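Sulfatase (Bacteroides fragilis CAG:558, PDB 6USS) probably hydrolyses aryl sulfate esters as a calcium-dependent arylsulfatase of a gut bacterium. Local coordinates at residues A[450-462]-A[504-517]. The protein carries 1 engineered substitution. Residues are numbered along the deposited sequence; the frame is centred on the assembly and turned at random.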
# COMPACT_ATOMS: atom_id res chain seq x y z
N LYS A 450 16.56 -38.01 9.09
CA LYS A 450 16.23 -37.24 7.91
C LYS A 450 16.19 -38.19 6.73
O LYS A 450 17.16 -38.93 6.51
CB LYS A 450 17.25 -36.12 7.69
CG LYS A 450 17.00 -35.23 6.49
CD LYS A 450 18.09 -34.17 6.42
CE LYS A 450 17.80 -33.18 5.32
NZ LYS A 450 18.91 -32.18 5.14
N LEU A 451 15.08 -38.18 5.99
CA LEU A 451 14.93 -39.04 4.82
C LEU A 451 14.77 -38.16 3.58
O LEU A 451 13.87 -37.33 3.52
CB LEU A 451 13.74 -39.98 4.96
CG LEU A 451 13.40 -40.67 3.62
CD1 LEU A 451 14.49 -41.67 3.26
CD2 LEU A 451 12.02 -41.34 3.64
N ILE A 452 15.66 -38.36 2.61
CA ILE A 452 15.60 -37.69 1.31
C ILE A 452 15.25 -38.73 0.26
O ILE A 452 15.90 -39.79 0.18
CB ILE A 452 16.92 -36.98 0.97
CG1 ILE A 452 17.30 -35.99 2.07
CG2 ILE A 452 16.81 -36.28 -0.37
CD1 ILE A 452 18.74 -35.50 1.98
N TYR A 453 14.23 -38.43 -0.54
CA TYR A 453 13.80 -39.29 -1.63
C TYR A 453 14.03 -38.57 -2.95
O TYR A 453 13.67 -37.39 -3.08
CB TYR A 453 12.33 -39.65 -1.48
CG TYR A 453 11.72 -40.28 -2.71
CD1 TYR A 453 12.09 -41.56 -3.13
CD2 TYR A 453 10.74 -39.60 -3.44
CE1 TYR A 453 11.51 -42.14 -4.26
CE2 TYR A 453 10.14 -40.18 -4.56
CZ TYR A 453 10.53 -41.46 -4.97
OH TYR A 453 9.94 -42.05 -6.08
N TYR A 454 14.60 -39.27 -3.92
CA TYR A 454 14.98 -38.67 -5.19
C TYR A 454 14.00 -39.14 -6.26
O TYR A 454 13.98 -40.33 -6.61
CB TYR A 454 16.41 -39.03 -5.55
CG TYR A 454 17.46 -38.42 -4.63
CD1 TYR A 454 17.70 -38.96 -3.37
CD2 TYR A 454 18.22 -37.32 -5.03
CE1 TYR A 454 18.66 -38.43 -2.53
CE2 TYR A 454 19.20 -36.78 -4.19
CZ TYR A 454 19.42 -37.35 -2.94
OH TYR A 454 20.38 -36.83 -2.09
N TYR A 455 13.21 -38.19 -6.78
CA TYR A 455 12.22 -38.51 -7.80
C TYR A 455 12.85 -39.13 -9.04
O TYR A 455 12.20 -39.93 -9.71
CB TYR A 455 11.46 -37.25 -8.22
CG TYR A 455 10.47 -36.73 -7.21
CD1 TYR A 455 9.27 -37.36 -7.01
CD2 TYR A 455 10.74 -35.58 -6.47
CE1 TYR A 455 8.35 -36.89 -6.12
CE2 TYR A 455 9.81 -35.09 -5.56
CZ TYR A 455 8.61 -35.76 -5.40
OH TYR A 455 7.67 -35.32 -4.51
N GLU A 456 14.09 -38.74 -9.36
CA GLU A 456 14.62 -39.09 -10.68
C GLU A 456 14.90 -40.59 -10.80
O GLU A 456 14.74 -41.15 -11.89
CB GLU A 456 15.88 -38.27 -10.99
CG GLU A 456 16.17 -38.15 -12.50
CD GLU A 456 17.48 -37.43 -12.84
OE1 GLU A 456 17.91 -36.54 -12.05
OE2 GLU A 456 18.08 -37.74 -13.91
N ASN A 457 15.29 -41.25 -9.70
CA ASN A 457 15.53 -42.68 -9.78
C ASN A 457 15.07 -43.44 -8.55
O ASN A 457 15.45 -44.61 -8.39
CB ASN A 457 17.02 -42.96 -10.00
CG ASN A 457 17.88 -42.46 -8.85
OD1 ASN A 457 17.39 -41.77 -7.95
ND2 ASN A 457 19.16 -42.83 -8.86
N GLY A 458 14.27 -42.83 -7.66
CA GLY A 458 13.77 -43.52 -6.48
C GLY A 458 14.79 -43.77 -5.39
O GLY A 458 14.49 -44.50 -4.43
N LYS A 459 15.99 -43.22 -5.51
CA LYS A 459 17.01 -43.40 -4.49
C LYS A 459 16.54 -42.78 -3.17
O LYS A 459 15.92 -41.72 -3.16
CB LYS A 459 18.32 -42.76 -4.97
CG LYS A 459 19.45 -42.71 -3.96
CD LYS A 459 20.25 -44.02 -3.94
CE LYS A 459 21.34 -44.01 -2.86
NZ LYS A 459 21.63 -45.40 -2.36
N LYS A 460 16.83 -43.46 -2.06
CA LYS A 460 16.54 -42.93 -0.74
C LYS A 460 17.82 -42.85 0.09
O LYS A 460 18.68 -43.72 0.00
CB LYS A 460 15.49 -43.80 -0.02
CG LYS A 460 14.10 -43.80 -0.71
CD LYS A 460 13.07 -44.59 0.11
CE LYS A 460 11.67 -44.52 -0.50
NZ LYS A 460 10.89 -45.78 -0.29
N GLU A 461 17.95 -41.77 0.87
CA GLU A 461 19.07 -41.55 1.78
C GLU A 461 18.54 -41.25 3.17
O GLU A 461 17.60 -40.45 3.33
CB GLU A 461 19.98 -40.40 1.31
CG GLU A 461 20.73 -40.70 0.03
CD GLU A 461 21.66 -39.58 -0.40
OE1 GLU A 461 21.39 -38.40 -0.05
OE2 GLU A 461 22.65 -39.87 -1.10
N LEU A 462 19.11 -41.91 4.17
CA LEU A 462 18.68 -41.74 5.55
C LEU A 462 19.89 -41.30 6.36
O LEU A 462 20.92 -41.98 6.35
CB LEU A 462 18.09 -43.04 6.11
CG LEU A 462 17.66 -43.01 7.58
CD1 LEU A 462 16.46 -42.14 7.73
CD2 LEU A 462 17.35 -44.40 8.08
N PHE A 504 7.57 -38.91 -15.44
CA PHE A 504 8.60 -39.40 -16.34
C PHE A 504 8.21 -39.20 -17.80
O PHE A 504 7.05 -39.37 -18.18
CB PHE A 504 8.87 -40.88 -16.07
CG PHE A 504 9.66 -41.12 -14.82
CD1 PHE A 504 10.92 -40.56 -14.66
CD2 PHE A 504 9.14 -41.90 -13.79
CE1 PHE A 504 11.65 -40.78 -13.51
CE2 PHE A 504 9.87 -42.13 -12.64
CZ PHE A 504 11.14 -41.57 -12.51
N LYS A 505 9.20 -38.83 -18.62
CA LYS A 505 8.92 -38.60 -20.04
C LYS A 505 8.75 -39.91 -20.82
O LYS A 505 7.94 -39.96 -21.76
CB LYS A 505 10.02 -37.74 -20.65
CG LYS A 505 9.85 -36.27 -20.34
CD LYS A 505 10.90 -35.42 -21.01
CE LYS A 505 10.60 -33.93 -20.83
NZ LYS A 505 11.71 -33.08 -21.36
N ALA A 506 9.48 -40.96 -20.44
CA ALA A 506 9.33 -42.28 -21.03
C ALA A 506 7.88 -42.74 -20.97
O ALA A 506 7.17 -42.77 -21.98
CB ALA A 506 10.24 -43.30 -20.32
N THR A 507 7.43 -43.07 -19.77
CA THR A 507 6.08 -43.58 -19.57
C THR A 507 5.01 -42.51 -19.71
O THR A 507 3.91 -42.79 -20.19
CB THR A 507 5.99 -44.22 -18.20
OG1 THR A 507 6.23 -43.22 -17.20
CG2 THR A 507 7.05 -45.30 -18.07
N GLY A 508 5.30 -41.27 -19.28
CA GLY A 508 4.26 -40.28 -19.08
C GLY A 508 3.62 -40.33 -17.70
O GLY A 508 2.84 -39.43 -17.37
N LYS A 509 3.93 -41.34 -16.90
CA LYS A 509 3.32 -41.57 -15.60
C LYS A 509 4.05 -40.78 -14.51
O LYS A 509 5.26 -40.56 -14.60
CB LYS A 509 3.34 -43.08 -15.29
CG LYS A 509 2.82 -43.47 -13.89
CD LYS A 509 2.38 -44.95 -13.78
CE LYS A 509 3.49 -45.86 -13.26
NZ LYS A 509 3.56 -47.15 -14.01
N PRO A 510 3.35 -40.32 -13.47
CA PRO A 510 4.04 -39.61 -12.38
C PRO A 510 5.15 -40.45 -11.77
O PRO A 510 5.09 -41.68 -11.76
CB PRO A 510 2.92 -39.36 -11.36
CG PRO A 510 1.67 -39.32 -12.17
CD PRO A 510 1.88 -40.31 -13.30
N CYS A 511 6.19 -39.77 -11.26
CA CYS A 511 7.20 -40.46 -10.46
C CYS A 511 6.57 -41.03 -9.19
O CYS A 511 5.73 -40.37 -8.56
CB CYS A 511 8.33 -39.51 -10.07
SG CYS A 511 9.12 -38.61 -11.43
N PRO A 512 6.94 -42.24 -8.78
CA PRO A 512 6.39 -42.81 -7.54
C PRO A 512 6.60 -41.88 -6.35
O PRO A 512 7.69 -41.33 -6.17
CB PRO A 512 7.17 -44.11 -7.35
CG PRO A 512 7.76 -44.43 -8.69
CD PRO A 512 7.93 -43.13 -9.42
N TRP A 513 5.56 -41.74 -5.53
CA TRP A 513 5.71 -41.16 -4.21
C TRP A 513 6.75 -41.97 -3.45
O TRP A 513 6.99 -43.13 -3.80
CB TRP A 513 4.37 -41.18 -3.46
CG TRP A 513 3.32 -40.26 -3.96
CD1 TRP A 513 2.05 -40.61 -4.34
CD2 TRP A 513 3.40 -38.83 -4.10
NE1 TRP A 513 1.36 -39.50 -4.72
CE2 TRP A 513 2.15 -38.39 -4.59
CE3 TRP A 513 4.41 -37.89 -3.88
CZ2 TRP A 513 1.88 -37.04 -4.86
CZ3 TRP A 513 4.15 -36.55 -4.15
CH2 TRP A 513 2.90 -36.14 -4.64
N PRO A 514 7.37 -41.42 -2.39
CA PRO A 514 8.36 -42.22 -1.64
C PRO A 514 7.82 -43.55 -1.12
O PRO A 514 8.56 -44.54 -1.06
CB PRO A 514 8.76 -41.30 -0.47
CG PRO A 514 8.19 -39.98 -0.76
CD PRO A 514 7.06 -40.15 -1.70
N ASP A 515 6.55 -43.58 -0.73
CA ASP A 515 5.94 -44.79 -0.18
C ASP A 515 5.32 -45.69 -1.25
O ASP A 515 4.54 -46.59 -0.91
CB ASP A 515 4.90 -44.42 0.90
CG ASP A 515 3.78 -43.56 0.36
OD1 ASP A 515 3.99 -42.88 -0.67
OD2 ASP A 515 2.68 -43.55 0.96
N GLU A 516 5.64 -45.46 -2.53
CA GLU A 516 5.30 -46.40 -3.59
C GLU A 516 6.55 -47.07 -4.17
O GLU A 516 6.53 -47.52 -5.31
CB GLU A 516 4.50 -45.71 -4.70
CG GLU A 516 3.17 -45.06 -4.27
CD GLU A 516 2.60 -44.09 -5.34
OE1 GLU A 516 3.38 -43.39 -6.04
OE2 GLU A 516 1.36 -44.01 -5.48
N ILE A 517 7.64 -47.14 -3.40
CA ILE A 517 8.90 -47.69 -3.88
C ILE A 517 9.44 -48.66 -2.84
O ILE A 517 9.71 -48.26 -1.71
CB ILE A 517 9.94 -46.57 -4.16
CG1 ILE A 517 9.76 -46.00 -5.56
CG2 ILE A 517 11.38 -47.09 -4.00
CD1 ILE A 517 10.41 -46.86 -6.64
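K460 and P514 make a clear polar link: K460 NZ donates to P514 O over 2.7 Å, the nitrogen tilted 22° from the carbonyl plane. K460 NZ also makes a weak bond to I517 O, at 3.1 Å, so one lysine is shared by the P514 carbonyl and an oxygen of the chain's terminal residue. Y453 OH donates to P512 O, which lies at the ring edge near its plane; the modelled 2.4 Å separation is too short to be taken literally. With CG anti to the backbone N (chi1 167°), the Y453 ring meets the tail broadside. P514 CA sits 3.8 Å from the ring centroid and 3° off its normal, a CH-pi contact directly over the face, while P514 CG packs on Y453 CD2. Farther along, Y455 CD1 lies against C511 CB at 3.9 Å, and Y455 OH, hydrogen-bonded to N426, comes 3.7 Å from W513 CZ3 at the edge of the indole. Beyond it, F504 CE1, at the ring edge, is 3.5 Å from E456 O. The irregular C-terminal tail is thus joined, away from the calcium site, to the turn end of the 449-454/460-464 hairpin, whose second strand is outermost in the antiparallel four-stranded sheet within this chain; neighbouring strand 441-446 touches Y453 and Y455, and helix 480-496 meets K460 through V483 and W513 through L494.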